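Local coordinates for protein B-agarase (Agarivorans gilvus, PDB 5Z6P) that breaks down agar as a beta-agarase of glycoside hydrolase family 50, probably by hydrolysing beta-galactosidic linkages, at residues Ile526-Arg531 and Ala540-Leu545; Thr548-Ile553 and Gln558-Asn563; Lys575-Asn580 and Glu585-Leu590. All blocks are in the same frame, centred on the assembly; numbering follows the deposited sequence.

Contact 1 (Ile526-Arg531 and Ala540-Leu545); sequences IHTLGR and AVFVEL
The Phe542 ring is met obliquely on its CD2-CE2 side by two neighbouring residues, Thr528 and Leu529. Thr528 is the nearer: its methyl CG2 comes to 3.6 Å from Phe542 CE2 and 3.8 Å from Phe542 CD2, the two side chains crossing at about a right angle. Leu529 follows more loosely, with its CD2 4.5 Å from Phe542 CD2. Elsewhere Phe542 rests on Leu590 of helix 581-609.

The rotation of Thr528 separates its two branches. A chi1 of -63° sets OG1 beside the backbone N and CG2 anti to it, which points the methyl at the phenyl ring, while OG1 turns back to hydrogen-bond the carbonyl O of Ile524, one turn earlier, so the buried hydroxyl is satisfied within its own helix. No hydrogen bond joins the two segments themselves. A polar tie lies just beside them, where Lys539 NZ hydrogen-bonds both Leu529 O and Arg531 O.

This is apolar packing between consecutive helices, 523-530 and 537-550, joined by a short loop, in the helical excursion that the chain makes between strands 501-506 and 614-615.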
ATOM      1  N   ILE A 526       5.680  -8.378 -24.231  1.00 18.31           N
ATOM      2  CA  ILE A 526       7.004  -8.355 -24.833  1.00 18.57           C
ATOM      3  C   ILE A 526       7.857  -9.562 -24.427  1.00 21.29           C
ATOM      4  O   ILE A 526       8.435 -10.221 -25.283  1.00 19.76           O
ATOM      5  CB  ILE A 526       7.729  -7.039 -24.480  1.00 16.74           C
ATOM      6  CG1 ILE A 526       6.929  -5.860 -25.048  1.00 15.14           C
ATOM      7  CG2 ILE A 526       9.171  -7.055 -25.006  1.00 17.09           C
ATOM      8  CD1 ILE A 526       7.417  -4.498 -24.645  1.00 16.71           C
ATOM      9  N   HIS A 527       7.923  -9.848 -23.128  1.00 17.06           N
ATOM     10  CA  HIS A 527       8.707 -10.977 -22.644  1.00 19.21           C
ATOM     11  C   HIS A 527       8.167 -12.314 -23.154  1.00 19.46           C
ATOM     12  O   HIS A 527       8.922 -13.161 -23.606  1.00 15.87           O
ATOM     13  CB  HIS A 527       8.743 -11.008 -21.112  1.00 17.65           C
ATOM     14  CG  HIS A 527       9.625 -12.083 -20.564  1.00 19.22           C
ATOM     15  ND1 HIS A 527       9.145 -13.313 -20.173  1.00 19.21           N
ATOM     16  CD2 HIS A 527      10.964 -12.116 -20.360  1.00 19.88           C
ATOM     17  CE1 HIS A 527      10.152 -14.057 -19.744  1.00 23.23           C
ATOM     18  NE2 HIS A 527      11.266 -13.351 -19.853  1.00 23.24           N
ATOM     19  N   THR A 528       6.859 -12.489 -23.067  1.00 17.87           N
ATOM     20  CA  THR A 528       6.225 -13.725 -23.506  1.00 20.25           C
ATOM     21  C   THR A 528       6.443 -13.986 -25.009  1.00 16.79           C
ATOM     22  O   THR A 528       6.723 -15.115 -25.391  1.00 16.42           O
ATOM     23  CB  THR A 528       4.730 -13.717 -23.166  1.00 14.59           C
ATOM     24  OG1 THR A 528       4.572 -13.652 -21.741  1.00 17.24           O
ATOM     25  CG2 THR A 528       4.058 -14.955 -23.665  1.00 16.23           C
ATOM     26  N   LEU A 529       6.351 -12.952 -25.840  1.00 15.49           N
ATOM     27  CA  LEU A 529       6.688 -13.067 -27.259  1.00 15.14           C
ATOM     28  C   LEU A 529       8.124 -13.590 -27.460  1.00 17.76           C
ATOM     29  O   LEU A 529       8.421 -14.278 -28.440  1.00 15.01           O
ATOM     30  CB  LEU A 529       6.519 -11.725 -27.975  1.00 15.36           C
ATOM     31  CG  LEU A 529       5.091 -11.322 -28.347  1.00 15.67           C
ATOM     32  CD1 LEU A 529       5.020  -9.892 -28.865  1.00 15.95           C
ATOM     33  CD2 LEU A 529       4.533 -12.315 -29.362  1.00 13.44           C
ATOM     34  N   GLY A 530       8.998 -13.264 -26.519  1.00 17.93           N
ATOM     35  CA  GLY A 530      10.363 -13.731 -26.569  1.00 17.76           C
ATOM     36  C   GLY A 530      10.498 -15.215 -26.285  1.00 22.37           C
ATOM     37  O   GLY A 530      11.508 -15.801 -26.630  1.00 17.89           O
ATOM     38  N   ARG A 531       9.480 -15.820 -25.668  1.00 18.29           N
ATOM     39  CA  ARG A 531       9.539 -17.228 -25.292  1.00 16.17           C
ATOM     40  C   ARG A 531       9.084 -18.191 -26.393  1.00 19.57           C
ATOM     41  O   ARG A 531       8.422 -17.801 -27.362  1.00 15.54           O
ATOM     42  CB  ARG A 531       8.713 -17.449 -24.031  1.00 15.73           C
ATOM     43  CG  ARG A 531       9.267 -16.688 -22.825  1.00 18.06           C
ATOM     44  CD  ARG A 531       8.380 -16.818 -21.624  1.00 19.23           C
ATOM     45  NE  ARG A 531       8.195 -18.202 -21.201  1.00 18.72           N
ATOM     46  CZ  ARG A 531       7.343 -18.558 -20.249  1.00 17.47           C
ATOM     47  NH1 ARG A 531       6.613 -17.632 -19.659  1.00 18.90           N
ATOM     48  NH2 ARG A 531       7.208 -19.826 -19.891  1.00 18.44           N
ATOM     49  N   ALA A 540       1.505 -19.600 -27.233  1.00 13.65           N
ATOM     50  CA  ALA A 540       0.733 -20.265 -28.295  1.00 15.88           C
ATOM     51  C   ALA A 540      -0.527 -19.465 -28.636  1.00 16.62           C
ATOM     52  O   ALA A 540      -0.849 -19.253 -29.812  1.00 15.83           O
ATOM     53  CB  ALA A 540       0.364 -21.665 -27.895  1.00 11.99           C
ATOM     54  N   VAL A 541      -1.233 -19.028 -27.593  1.00 14.07           N
ATOM     55  CA  VAL A 541      -2.413 -18.195 -27.755  1.00 13.48           C
ATOM     56  C   VAL A 541      -2.048 -16.894 -28.483  1.00 15.28           C
ATOM     57  O   VAL A 541      -2.761 -16.486 -29.388  1.00 13.58           O
ATOM     58  CB  VAL A 541      -3.080 -17.855 -26.392  1.00 13.73           C
ATOM     59  CG1 VAL A 541      -4.199 -16.829 -26.575  1.00 17.29           C
ATOM     60  CG2 VAL A 541      -3.616 -19.111 -25.753  1.00 13.29           C
ATOM     61  N   PHE A 542      -0.930 -16.270 -28.101  1.00 11.59           N
ATOM     62  CA  PHE A 542      -0.510 -15.027 -28.739  1.00 14.06           C
ATOM     63  C   PHE A 542      -0.266 -15.238 -30.243  1.00 12.55           C
ATOM     64  O   PHE A 542      -0.650 -14.412 -31.053  1.00 15.93           O
ATOM     65  CB  PHE A 542       0.762 -14.450 -28.106  1.00 11.08           C
ATOM     66  CG  PHE A 542       0.564 -13.792 -26.744  1.00 14.62           C
ATOM     67  CD1 PHE A 542      -0.676 -13.690 -26.151  1.00 15.81           C
ATOM     68  CD2 PHE A 542       1.654 -13.272 -26.068  1.00 13.13           C
ATOM     69  CE1 PHE A 542      -0.815 -13.068 -24.889  1.00 14.87           C
ATOM     70  CE2 PHE A 542       1.519 -12.665 -24.820  1.00 15.37           C
ATOM     71  CZ  PHE A 542       0.292 -12.568 -24.237  1.00 14.48           C
ATOM     72  N   VAL A 543       0.382 -16.345 -30.596  1.00 14.96           N
ATOM     73  CA  VAL A 543       0.640 -16.670 -31.992  1.00 13.39           C
ATOM     74  C   VAL A 543      -0.678 -16.791 -32.770  1.00 16.29           C
ATOM     75  O   VAL A 543      -0.803 -16.281 -33.872  1.00 15.04           O
ATOM     76  CB  VAL A 543       1.458 -17.976 -32.128  1.00 13.48           C
ATOM     77  CG1 VAL A 543       1.461 -18.470 -33.578  1.00 17.23           C
ATOM     78  CG2 VAL A 543       2.873 -17.750 -31.648  1.00 12.99           C
ATOM     79  N   GLU A 544      -1.662 -17.459 -32.181  1.00 15.60           N
ATOM     80  CA  GLU A 544      -2.931 -17.660 -32.866  1.00 17.39           C
ATOM     81  C   GLU A 544      -3.681 -16.331 -32.975  1.00 17.94           C
ATOM     82  O   GLU A 544      -4.384 -16.090 -33.952  1.00 16.43           O
ATOM     83  CB  GLU A 544      -3.769 -18.714 -32.146  1.00 15.74           C
ATOM     84  CG  GLU A 544      -5.172 -18.911 -32.709  1.00 18.56           C
ATOM     85  CD  GLU A 544      -5.219 -19.511 -34.125  1.00 23.18           C
ATOM     86  OE1 GLU A 544      -4.237 -20.149 -34.575  1.00 20.04           O
ATOM     87  OE2 GLU A 544      -6.270 -19.357 -34.782  1.00 27.30           O
ATOM     88  N   LEU A 545      -3.497 -15.459 -31.983  1.00 16.91           N
ATOM     89  CA  LEU A 545      -4.089 -14.134 -32.035  1.00 18.45           C
ATOM     90  C   LEU A 545      -3.500 -13.310 -33.197  1.00 16.50           C
ATOM     91  O   LEU A 545      -4.234 -12.710 -33.968  1.00 17.45           O
ATOM     92  CB  LEU A 545      -3.899 -13.408 -30.693  1.00 16.69           C
ATOM     93  CG  LEU A 545      -4.648 -12.091 -30.487  1.00 17.69           C
ATOM     94  CD1 LEU A 545      -4.691 -11.709 -29.022  1.00 16.61           C
ATOM     95  CD2 LEU A 545      -4.085 -10.903 -31.306  1.00 22.11           C
TER

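Contact 2 (Thr548-Ile553 and Gln558-Asn563); sequences TKYTVI and QSWQTN
Ser559 and Trp560 are the two residues of Gln558-Asn563 that touch the other segment, and both do so at the phenol end of Tyr550. Ser559 comes first. Its OG is anti to the backbone N (chi1 164°), which carries it to the phenol, and it gives its hydrogen to Tyr550 OH, 3.0 Å away. The methylene leans on the same ring obliquely, with Ser559 CB 3.6 Å from Tyr550 CE1. The backbone is used as well, since Ser559 O accepts a hydrogen bond from Asn580 ND2, just ahead of the next long helix.

Trp560 brings its indole nitrogen to the phenol: NE1 lies 4.0 Å from Tyr550 OH, a contact and not a bond. The five-membered ring and the tyrosine ring have centroids 5.9 Å apart with planes at 80°, an oblique meeting. At Gln561 the phi angle turns positive (57°) and helix 553-560 is left behind. Thr562 then sends OG1 back to Asn557 OD1.

On the partner side, Tyr550 is the last residue of helix 537-550. Thr551 breaks away with positive phi, and Val552 sits at the N-cap of helix 553-560, so the contact spans the short turn between the two helices. Lys549 CG lies 3.9 Å above one face of the Tyr550 ring, displaced toward its rim.

The polar ends converge outside the two segments. Trp560 NE1 hydrogen-bonds Asp586 OD2, Tyr550 OH probably does too, and Lys549 NZ makes a salt bridge with Asp586 OD1. With its hydroxyl already receiving the Ser559 hydrogen, Tyr550 is well placed to donate to the aspartate; the serine thus acts as a second-shell residue, and the whole set would be expected to favour a charged carboxylate at buried Asp586.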
ATOM      1  N   THR A 548      -4.523 -14.713 -36.563  1.00 16.21           N
ATOM      2  CA  THR A 548      -5.894 -14.348 -36.895  1.00 18.59           C
ATOM      3  C   THR A 548      -5.975 -12.903 -37.405  1.00 17.38           C
ATOM      4  O   THR A 548      -6.701 -12.606 -38.351  1.00 16.25           O
ATOM      5  CB  THR A 548      -6.808 -14.539 -35.669  1.00 17.31           C
ATOM      6  OG1 THR A 548      -6.919 -15.938 -35.393  1.00 20.33           O
ATOM      7  CG2 THR A 548      -8.193 -13.942 -35.912  1.00 17.85           C
ATOM      8  N   LYS A 549      -5.213 -12.009 -36.784  1.00 13.10           N
ATOM      9  CA  LYS A 549      -5.155 -10.634 -37.247  1.00 16.98           C
ATOM     10  C   LYS A 549      -4.434 -10.462 -38.599  1.00 19.47           C
ATOM     11  O   LYS A 549      -4.928  -9.754 -39.463  1.00 18.88           O
ATOM     12  CB  LYS A 549      -4.476  -9.745 -36.217  1.00 16.64           C
ATOM     13  CG  LYS A 549      -4.264  -8.342 -36.721  1.00 16.16           C
ATOM     14  CD  LYS A 549      -3.692  -7.447 -35.658  1.00 21.20           C
ATOM     15  CE  LYS A 549      -3.776  -6.003 -36.064  1.00 17.82           C
ATOM     16  NZ  LYS A 549      -3.133  -5.175 -35.042  1.00 20.88           N
ATOM     17  N   TYR A 550      -3.271 -11.091 -38.775  1.00 17.68           N
ATOM     18  CA  TYR A 550      -2.435 -10.817 -39.950  1.00 16.21           C
ATOM     19  C   TYR A 550      -2.544 -11.870 -41.062  1.00 14.06           C
ATOM     20  O   TYR A 550      -2.196 -11.586 -42.202  1.00 17.23           O
ATOM     21  CB  TYR A 550      -0.963 -10.659 -39.534  1.00 16.00           C
ATOM     22  CG  TYR A 550      -0.705  -9.387 -38.752  1.00 16.02           C
ATOM     23  CD1 TYR A 550      -0.682  -8.158 -39.388  1.00 15.80           C
ATOM     24  CD2 TYR A 550      -0.510  -9.418 -37.384  1.00 14.82           C
ATOM     25  CE1 TYR A 550      -0.469  -6.998 -38.690  1.00 17.92           C
ATOM     26  CE2 TYR A 550      -0.287  -8.252 -36.660  1.00 16.06           C
ATOM     27  CZ  TYR A 550      -0.270  -7.041 -37.326  1.00 19.07           C
ATOM     28  OH  TYR A 550      -0.045  -5.871 -36.651  1.00 16.60           O
ATOM     29  N   THR A 551      -3.030 -13.056 -40.713  1.00 14.50           N
ATOM     30  CA  THR A 551      -3.221 -14.201 -41.626  1.00 16.47           C
ATOM     31  C   THR A 551      -1.926 -14.797 -42.190  1.00 16.81           C
ATOM     32  O   THR A 551      -1.676 -15.986 -42.036  1.00 14.21           O
ATOM     33  CB  THR A 551      -4.136 -13.853 -42.818  1.00 15.28           C
ATOM     34  OG1 THR A 551      -5.237 -13.051 -42.376  1.00 17.29           O
ATOM     35  CG2 THR A 551      -4.661 -15.136 -43.445  1.00 17.96           C
ATOM     36  N   VAL A 552      -1.126 -13.977 -42.864  1.00 17.98           N
ATOM     37  CA  VAL A 552       0.155 -14.432 -43.392  1.00 16.23           C
ATOM     38  C   VAL A 552       1.287 -13.707 -42.663  1.00 16.97           C
ATOM     39  O   VAL A 552       1.130 -12.553 -42.246  1.00 17.54           O
ATOM     40  CB  VAL A 552       0.264 -14.210 -44.931  1.00 18.12           C
ATOM     41  CG1 VAL A 552      -0.770 -15.064 -45.675  1.00 18.34           C
ATOM     42  CG2 VAL A 552       0.075 -12.755 -45.283  1.00 17.93           C
ATOM     43  N   ILE A 553       2.414 -14.396 -42.498  1.00 17.67           N
ATOM     44  CA  ILE A 553       3.559 -13.852 -41.767  1.00 15.74           C
ATOM     45  C   ILE A 553       4.124 -12.592 -42.441  1.00 18.99           C
ATOM     46  O   ILE A 553       4.616 -11.688 -41.776  1.00 20.37           O
ATOM     47  CB  ILE A 553       4.673 -14.944 -41.595  1.00 15.10           C
ATOM     48  CG1 ILE A 553       5.764 -14.465 -40.641  1.00 17.05           C
ATOM     49  CG2 ILE A 553       5.229 -15.392 -42.929  1.00 20.22           C
ATOM     50  CD1 ILE A 553       5.299 -14.416 -39.221  1.00 15.51           C
ATOM     51  N   GLN A 558       5.488  -6.775 -42.493  1.00 24.81           N
ATOM     52  CA  GLN A 558       5.212  -5.433 -43.001  1.00 23.88           C
ATOM     53  C   GLN A 558       4.892  -4.462 -41.861  1.00 25.59           C
ATOM     54  O   GLN A 558       5.434  -3.367 -41.783  1.00 25.36           O
ATOM     55  CB  GLN A 558       4.041  -5.481 -43.989  1.00 25.14           C
ATOM     56  CG  GLN A 558       3.940  -4.308 -44.960  1.00 37.97           C
ATOM     57  CD  GLN A 558       5.296  -3.770 -45.392  1.00 45.96           C
ATOM     58  OE1 GLN A 558       5.678  -2.649 -45.042  1.00 44.21           O
ATOM     59  NE2 GLN A 558       6.031  -4.571 -46.160  1.00 46.54           N
ATOM     60  N   SER A 559       4.010  -4.897 -40.972  1.00 24.57           N
ATOM     61  CA  SER A 559       3.562  -4.085 -39.847  1.00 22.26           C
ATOM     62  C   SER A 559       4.628  -3.934 -38.761  1.00 20.89           C
ATOM     63  O   SER A 559       4.845  -2.840 -38.261  1.00 21.45           O
ATOM     64  CB  SER A 559       2.284  -4.689 -39.271  1.00 20.37           C
ATOM     65  OG  SER A 559       2.003  -4.189 -37.984  1.00 23.14           O
ATOM     66  N   TRP A 560       5.293  -5.035 -38.417  1.00 20.95           N
ATOM     67  CA  TRP A 560       6.294  -5.032 -37.357  1.00 23.14           C
ATOM     68  C   TRP A 560       7.677  -4.580 -37.828  1.00 26.61           C
ATOM     69  O   TRP A 560       8.541  -4.318 -37.007  1.00 24.47           O
ATOM     70  CB  TRP A 560       6.432  -6.424 -36.736  1.00 20.66           C
ATOM     71  CG  TRP A 560       5.346  -6.791 -35.817  1.00 17.30           C
ATOM     72  CD1 TRP A 560       4.107  -6.237 -35.751  1.00 16.66           C
ATOM     73  CD2 TRP A 560       5.396  -7.795 -34.804  1.00 17.20           C
ATOM     74  NE1 TRP A 560       3.377  -6.837 -34.775  1.00 18.81           N
ATOM     75  CE2 TRP A 560       4.141  -7.796 -34.174  1.00 16.44           C
ATOM     76  CE3 TRP A 560       6.373  -8.698 -34.385  1.00 18.94           C
ATOM     77  CZ2 TRP A 560       3.841  -8.665 -33.134  1.00 18.66           C
ATOM     78  CZ3 TRP A 560       6.078  -9.554 -33.348  1.00 15.62           C
ATOM     79  CH2 TRP A 560       4.815  -9.540 -32.737  1.00 14.63           C
ATOM     80  N   GLN A 561       7.866  -4.504 -39.143  1.00 25.64           N
ATOM     81  CA  GLN A 561       9.173  -4.252 -39.753  1.00 27.03           C
ATOM     82  C   GLN A 561      10.169  -5.312 -39.300  1.00 23.88           C
ATOM     83  O   GLN A 561      11.266  -4.998 -38.859  1.00 26.97           O
ATOM     84  CB  GLN A 561       9.673  -2.842 -39.425  1.00 29.13           C
ATOM     85  CG  GLN A 561       8.833  -1.706 -40.031  1.00 29.49           C
ATOM     86  CD  GLN A 561       8.861  -1.671 -41.560  1.00 41.68           C
ATOM     87  OE1 GLN A 561       9.657  -2.360 -42.197  1.00 49.29           O
ATOM     88  NE2 GLN A 561       7.981  -0.869 -42.151  1.00 47.63           N
ATOM     89  N   THR A 562       9.745  -6.571 -39.390  1.00 25.22           N
ATOM     90  CA  THR A 562      10.560  -7.724 -39.033  1.00 23.44           C
ATOM     91  C   THR A 562      10.791  -8.608 -40.258  1.00 23.34           C
ATOM     92  O   THR A 562      10.207  -8.371 -41.297  1.00 24.89           O
ATOM     93  CB  THR A 562       9.902  -8.566 -37.922  1.00 25.24           C
ATOM     94  OG1 THR A 562       8.567  -8.919 -38.320  1.00 24.50           O
ATOM     95  CG2 THR A 562       9.869  -7.788 -36.593  1.00 20.94           C
ATOM     96  N   ASN A 563      11.639  -9.623 -40.134  1.00 24.74           N
ATOM     97  CA  ASN A 563      11.885 -10.543 -41.245  1.00 25.02           C
ATOM     98  C   ASN A 563      11.645 -11.988 -40.830  1.00 25.20           C
ATOM     99  O   ASN A 563      12.488 -12.843 -41.079  1.00 25.78           O
ATOM    100  CB  ASN A 563      13.326 -10.426 -41.780  1.00 28.60           C
ATOM    101  CG  ASN A 563      13.774  -8.994 -41.997  1.00 30.91           C
ATOM    102  OD1 ASN A 563      14.755  -8.549 -41.404  1.00 37.49           O
ATOM    103  ND2 ASN A 563      13.079  -8.275 -42.857  1.00 30.63           N
TER

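Contact 3 (Lys575-Asn580 and Glu585-Leu590); sequences KGLTHN and EDYALL
One hydrogen bond carries the polar part of this contact: His579 ND1 and Tyr587 OH are 2.8 Å apart, with an angle of 146° that leaves the bond appreciably bent. The hydroxyl lies at the edge of the imidazole, near its plane, and ND1 likewise comes to the edge of the phenol ring. The ring planes are turned by 81°, and the side chains cross at about a right angle. NE2 of His579 makes a weak hydrogen bond with Asp519 OD1, and Leu577 O lies 3.4 Å above one face of the imidazole, toward the rim.

All this takes place around the start of helix 581-609. His579 has a left-handed backbone conformation, and Asn580 follows as the N-cap: its OD1 accepts a hydrogen bond from the backbone N of Gln583, the usual side-chain cap on the first turn. Residues 575-580 therefore form the irregular lead-in to the helix, folded back alongside its second turn. From there Tyr587, with CG anti to its carbonyl carbon (chi1 -58°), sends its ring toward residues 577-579.

Van der Waals packing comes from Leu577, whose side chain crosses that of Tyr587 at a slant. Its CB is 3.4 Å from Tyr587 OH, and its branch CD1 touches the same oxygen at 3.3 Å. The apolar part is at the ring itself, where Leu577 CD1 is 4.1 Å from Tyr587 CE1. The tyrosine hydroxyl thus has a methyl group and an imidazole nitrogen beside it. The buried Tyr587 side chain also touches Ala525 and Leu529 of helix 523-530, and Tyr522, while Leu577 rests against Gln583 as well.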
ATOM      1  N   LYS A 575      12.720 -11.485 -30.134  1.00 22.42           N
ATOM      2  CA  LYS A 575      13.297 -10.552 -29.178  1.00 21.22           C
ATOM      3  C   LYS A 575      13.849  -9.349 -29.926  1.00 28.23           C
ATOM      4  O   LYS A 575      13.966  -9.373 -31.149  1.00 25.51           O
ATOM      5  CB  LYS A 575      14.404 -11.225 -28.365  1.00 29.19           C
ATOM      6  CG  LYS A 575      13.925 -12.325 -27.446  1.00 26.46           C
ATOM      7  CD  LYS A 575      15.074 -12.985 -26.732  1.00 29.82           C
ATOM      8  CE  LYS A 575      14.581 -14.154 -25.906  1.00 28.38           C
ATOM      9  NZ  LYS A 575      15.690 -14.890 -25.237  1.00 35.45           N
ATOM     10  N   GLY A 576      14.193  -8.300 -29.190  1.00 31.74           N
ATOM     11  CA  GLY A 576      14.762  -7.115 -29.797  1.00 30.02           C
ATOM     12  C   GLY A 576      13.779  -6.365 -30.674  1.00 30.62           C
ATOM     13  O   GLY A 576      14.168  -5.745 -31.664  1.00 30.10           O
ATOM     14  N   LEU A 577      12.500  -6.421 -30.301  1.00 26.14           N
ATOM     15  CA  LEU A 577      11.450  -5.733 -31.037  1.00 24.92           C
ATOM     16  C   LEU A 577      11.622  -4.233 -30.854  1.00 26.63           C
ATOM     17  O   LEU A 577      12.017  -3.776 -29.787  1.00 25.07           O
ATOM     18  CB  LEU A 577      10.064  -6.183 -30.561  1.00 22.44           C
ATOM     19  CG  LEU A 577       9.713  -7.668 -30.728  1.00 26.96           C
ATOM     20  CD1 LEU A 577       8.358  -7.972 -30.108  1.00 23.89           C
ATOM     21  CD2 LEU A 577       9.745  -8.103 -32.190  1.00 18.31           C
ATOM     22  N   THR A 578      11.339  -3.468 -31.897  1.00 26.85           N
ATOM     23  CA  THR A 578      11.586  -2.035 -31.847  1.00 29.92           C
ATOM     24  C   THR A 578      10.440  -1.283 -31.173  1.00 28.92           C
ATOM     25  O   THR A 578      10.586  -0.119 -30.826  1.00 29.24           O
ATOM     26  CB  THR A 578      11.824  -1.462 -33.256  1.00 33.13           C
ATOM     27  OG1 THR A 578      10.596  -1.460 -33.998  1.00 36.27           O
ATOM     28  CG2 THR A 578      12.862  -2.302 -33.990  1.00 32.26           C
ATOM     29  N   HIS A 579       9.308  -1.961 -30.995  1.00 27.18           N
ATOM     30  CA  HIS A 579       8.135  -1.377 -30.358  1.00 20.63           C
ATOM     31  C   HIS A 579       7.567  -0.189 -31.151  1.00 23.42           C
ATOM     32  O   HIS A 579       7.364   0.874 -30.585  1.00 24.04           O
ATOM     33  CB  HIS A 579       8.456  -0.916 -28.927  1.00 23.47           C
ATOM     34  CG  HIS A 579       9.100  -1.956 -28.063  1.00 23.09           C
ATOM     35  ND1 HIS A 579       8.949  -3.314 -28.280  1.00 23.43           N
ATOM     36  CD2 HIS A 579       9.903  -1.847 -26.982  1.00 23.86           C
ATOM     37  CE1 HIS A 579       9.630  -3.984 -27.374  1.00 22.75           C
ATOM     38  NE2 HIS A 579      10.218  -3.115 -26.568  1.00 25.54           N
ATOM     39  N   ASN A 580       7.284  -0.357 -32.445  1.00 24.68           N
ATOM     40  CA  ASN A 580       6.674   0.738 -33.197  1.00 22.11           C
ATOM     41  C   ASN A 580       5.205   0.851 -32.827  1.00 23.08           C
ATOM     42  O   ASN A 580       4.730   0.114 -31.972  1.00 25.91           O
ATOM     43  CB  ASN A 580       6.869   0.567 -34.720  1.00 25.55           C
ATOM     44  CG  ASN A 580       6.349  -0.770 -35.259  1.00 23.12           C
ATOM     45  OD1 ASN A 580       5.421  -1.361 -34.727  1.00 25.66           O
ATOM     46  ND2 ASN A 580       6.961  -1.239 -36.328  1.00 21.55           N
ATOM     47  N   GLU A 585      -0.029  -1.500 -30.519  1.00 20.72           N
ATOM     48  CA  GLU A 585      -1.422  -1.926 -30.679  1.00 20.43           C
ATOM     49  C   GLU A 585      -1.560  -3.438 -30.460  1.00 16.18           C
ATOM     50  O   GLU A 585      -2.455  -3.884 -29.764  1.00 18.69           O
ATOM     51  CB  GLU A 585      -1.962  -1.549 -32.064  1.00 21.50           C
ATOM     52  CG  GLU A 585      -2.364  -0.084 -32.217  1.00 20.83           C
ATOM     53  CD  GLU A 585      -2.368   0.373 -33.678  1.00 30.92           C
ATOM     54  OE1 GLU A 585      -2.406   1.596 -33.922  1.00 34.67           O
ATOM     55  OE2 GLU A 585      -2.321  -0.485 -34.584  1.00 31.23           O
ATOM     56  N   ASP A 586      -0.649  -4.211 -31.043  1.00 18.67           N
ATOM     57  CA  ASP A 586      -0.646  -5.664 -30.872  1.00 16.15           C
ATOM     58  C   ASP A 586      -0.322  -6.077 -29.422  1.00 15.57           C
ATOM     59  O   ASP A 586      -0.951  -6.972 -28.895  1.00 14.59           O
ATOM     60  CB  ASP A 586       0.338  -6.316 -31.861  1.00 16.31           C
ATOM     61  CG  ASP A 586      -0.169  -6.265 -33.307  1.00 18.34           C
ATOM     62  OD1 ASP A 586      -1.392  -6.230 -33.486  1.00 18.05           O
ATOM     63  OD2 ASP A 586       0.642  -6.250 -34.250  1.00 17.51           O
ATOM     64  N   TYR A 587       0.642  -5.420 -28.780  1.00 15.90           N
ATOM     65  CA  TYR A 587       0.924  -5.715 -27.370  1.00 16.75           C
ATOM     66  C   TYR A 587      -0.340  -5.548 -26.531  1.00 15.49           C
ATOM     67  O   TYR A 587      -0.618  -6.354 -25.649  1.00 19.14           O
ATOM     68  CB  TYR A 587       2.043  -4.820 -26.797  1.00 16.82           C
ATOM     69  CG  TYR A 587       3.377  -4.890 -27.512  1.00 16.01           C
ATOM     70  CD1 TYR A 587       3.733  -5.994 -28.273  1.00 17.42           C
ATOM     71  CD2 TYR A 587       4.286  -3.840 -27.410  1.00 16.56           C
ATOM     72  CE1 TYR A 587       4.964  -6.046 -28.934  1.00 18.34           C
ATOM     73  CE2 TYR A 587       5.488  -3.875 -28.051  1.00 16.92           C
ATOM     74  CZ  TYR A 587       5.829  -4.971 -28.813  1.00 19.76           C
ATOM     75  OH  TYR A 587       7.033  -4.971 -29.448  1.00 19.74           O
ATOM     76  N   ALA A 588      -1.104  -4.497 -26.816  1.00 17.40           N
ATOM     77  CA  ALA A 588      -2.366  -4.249 -26.120  1.00 18.70           C
ATOM     78  C   ALA A 588      -3.369  -5.399 -26.297  1.00 16.92           C
ATOM     79  O   ALA A 588      -3.968  -5.854 -25.331  1.00 15.20           O
ATOM     80  CB  ALA A 588      -2.977  -2.948 -26.597  1.00 18.54           C
ATOM     81  N   LEU A 589      -3.556  -5.848 -27.532  1.00 14.09           N
ATOM     82  CA  LEU A 589      -4.425  -6.993 -27.797  1.00 17.05           C
ATOM     83  C   LEU A 589      -3.975  -8.226 -26.999  1.00 15.54           C
ATOM     84  O   LEU A 589      -4.778  -8.921 -26.404  1.00 16.13           O
ATOM     85  CB  LEU A 589      -4.431  -7.336 -29.289  1.00 18.58           C
ATOM     86  CG  LEU A 589      -5.004  -6.326 -30.287  1.00 21.98           C
ATOM     87  CD1 LEU A 589      -4.780  -6.822 -31.711  1.00 21.60           C
ATOM     88  CD2 LEU A 589      -6.487  -6.080 -30.024  1.00 15.45           C
ATOM     89  N   LEU A 590      -2.673  -8.488 -27.031  1.00 15.68           N
ATOM     90  CA  LEU A 590      -2.093  -9.650 -26.371  1.00 15.86           C
ATOM     91  C   LEU A 590      -2.292  -9.569 -24.853  1.00 15.47           C
ATOM     92  O   LEU A 590      -2.729 -10.529 -24.260  1.00 12.99           O
ATOM     93  CB  LEU A 590      -0.606  -9.776 -26.712  1.00 11.03           C
ATOM     94  CG  LEU A 590      -0.276  -9.975 -28.201  1.00 16.70           C
ATOM     95  CD1 LEU A 590       1.229  -9.986 -28.453  1.00 13.64           C
ATOM     96  CD2 LEU A 590      -0.908 -11.247 -28.747  1.00 15.79           C
TER

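The three contacts follow one another along the chain, each closing before the next opens, and all lie on the same side of the chain's centre. Contacts 1 and 3 have centres about 10 Å apart, contacts 2 and 3 about 12 Å, and contacts 1 and 2 about 14 Å. Helix 537-550 serves both contact 1 and contact 2, and helix 581-609 connects all three. Between contacts 1 and 3, Leu529 CD1 lies 3.8 Å from Leu590 CD1, and Ile526 CD1 3.6 Å from His579 CE1; Leu529 CD1 also meets Trp560 CH2 of contact 2 at 3.9 Å. Together they make one compact helical cluster at the periphery of the protein, the apolar packing of contact 1 grading into polar contacts in 2 and 3.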